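Local coordinates for thiamine pyrophosphokinase (Candida albicans, PDB 2G9Z) that catalyses the transfer of a pyrophosphate group from ATP to thiamine, making the cofactor thiamine pyrophosphate, at the interface of chains A and B. Sequence-based numbering; all coordinates share one arbitrary frame. Chains: chain A/B, thiamine pyrophosphokinase.

The interface of chains A and B. Residues chain A 306-309, 311; chain B 225, 229, 284.
The side-chain carbonyl oxygen OD1 of B:Asn225 accepts a hydrogen bond from the backbone N of A:Leu308 at 2.6 Å, with the donor almost in line with the C=O bond (171° at the oxygen). The same carboxamide gives its ND2 to the backbone O of A:Gly309 at 2.9 Å, a nearly straight bond (170° at the hydrogen) whose acceptor lies close to the amide plane of the asparagine. The pair illustrates how one asparagine can read a backbone: its amide presents an acceptor and a donor side by side, and a turning loop supplies the matching N-H and C=O. Held at both ends, the carboxamide has its flip state and its rotation about the CB–CG bond fixed.

B:Asn225 belongs to helix 217-233 of one subunit, and the loop it meets follows strand 303-305 of the other. A:Leu308 has a positive phi of 80°, part of the bend that brings its N and the O of A:Gly309 round to the same amide. Two-fold symmetry repeats the whole arrangement with the chains exchanged, so this small patch contributes twice to the pairing of the two subunits in the deposited assembly, which is probably the functional dimer.

Apolar groups flank the two bonds. The methyl CE of A:Met307 comes over the helix backbone, 3.8 Å from CA of B:Asn225; bends at chi2 and chi3 fold the thioether round to it. CG2 of A:Val311 packs beside the amide, 3.8 Å from ND2 of B:Asn225. One helical turn on, B:Ile229 lays CG1 against CA of A:Leu308 (3.9 Å).

The CD2 branch of A:Leu308 turns towards B:Ser284 and meets its CB at 3.2 Å, tighter than usual for two carbons. Beyond the leucine contact, the serine also receives A:Met307, whose CB rests 3.9 Å from CA of B:Ser284.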
loop_
_atom_site.group_PDB
_atom_site.type_symbol
_atom_site.label_atom_id
_atom_site.label_comp_id
_atom_site.label_asym_id
_atom_site.label_seq_id
_atom_site.Cartn_x
_atom_site.Cartn_y
_atom_site.Cartn_z
ATOM N N GLU A 306 -5.970 15.057 2.488
ATOM C CA GLU A 306 -5.029 14.962 1.380
ATOM C C GLU A 306 -3.695 14.430 1.878
ATOM O O GLU A 306 -3.386 14.519 3.066
ATOM C CB GLU A 306 -4.833 16.337 0.720
ATOM C CG GLU A 306 -4.062 17.356 1.554
ATOM C CD GLU A 306 -3.988 18.722 0.879
ATOM O OE1 GLU A 306 -3.726 18.778 -0.342
ATOM O OE2 GLU A 306 -4.184 19.742 1.570
ATOM N N MET A 307 -2.917 13.842 0.976
ATOM C CA MET A 307 -1.607 13.343 1.352
ATOM C C MET A 307 -0.795 14.606 1.625
ATOM O O MET A 307 -1.022 15.636 0.984
ATOM C CB MET A 307 -1.003 12.513 0.213
ATOM C CG MET A 307 -1.741 11.205 -0.028
ATOM S SD MET A 307 -1.830 10.134 1.445
ATOM C CE MET A 307 -0.269 9.203 1.290
ATOM N N LEU A 308 0.128 14.529 2.579
ATOM C CA LEU A 308 0.932 15.685 2.980
ATOM C C LEU A 308 0.065 16.527 3.907
ATOM O O LEU A 308 0.388 17.669 4.218
ATOM C CB LEU A 308 1.349 16.535 1.774
ATOM C CG LEU A 308 2.592 16.141 0.979
ATOM C CD1 LEU A 308 3.852 16.559 1.726
ATOM C CD2 LEU A 308 2.558 14.652 0.722
ATOM N N GLY A 309 -1.049 15.947 4.336
ATOM C CA GLY A 309 -1.956 16.640 5.233
ATOM C C GLY A 309 -2.598 15.623 6.154
ATOM O O GLY A 309 -1.964 14.635 6.524
ATOM N N VAL A 311 -5.119 12.599 7.119
ATOM C CA VAL A 311 -5.720 11.426 6.509
ATOM C C VAL A 311 -6.383 10.635 7.622
ATOM O O VAL A 311 -5.770 10.354 8.646
ATOM C CB VAL A 311 -4.665 10.522 5.819
ATOM C CG1 VAL A 311 -5.306 9.181 5.428
ATOM C CG2 VAL A 311 -4.114 11.211 4.583
ATOM N N ASN B 225 2.070 8.844 4.105
ATOM C CA ASN B 225 1.709 10.230 4.360
ATOM C C ASN B 225 2.760 10.853 5.276
ATOM O O ASN B 225 3.300 11.921 4.984
ATOM C CB ASN B 225 0.319 10.297 5.002
ATOM C CG ASN B 225 -0.163 11.722 5.203
ATOM O OD1 ASN B 225 0.060 12.584 4.361
ATOM N ND2 ASN B 225 -0.846 11.965 6.318
ATOM N N ILE B 229 5.406 14.025 4.923
ATOM C CA ILE B 229 5.335 15.093 5.917
ATOM C C ILE B 229 6.658 15.273 6.647
ATOM O O ILE B 229 7.143 16.395 6.792
ATOM C CB ILE B 229 4.204 14.821 6.941
ATOM C CG1 ILE B 229 2.845 14.956 6.242
ATOM C CG2 ILE B 229 4.314 15.783 8.125
ATOM C CD1 ILE B 229 1.654 14.566 7.106
ATOM N N SER B 284 1.884 11.977 -3.245
ATOM C CA SER B 284 1.650 13.225 -2.516
ATOM C C SER B 284 0.582 14.084 -3.181
ATOM O O SER B 284 0.044 13.727 -4.226
ATOM C CB SER B 284 2.937 14.036 -2.418
ATOM O OG SER B 284 3.222 14.652 -3.659
#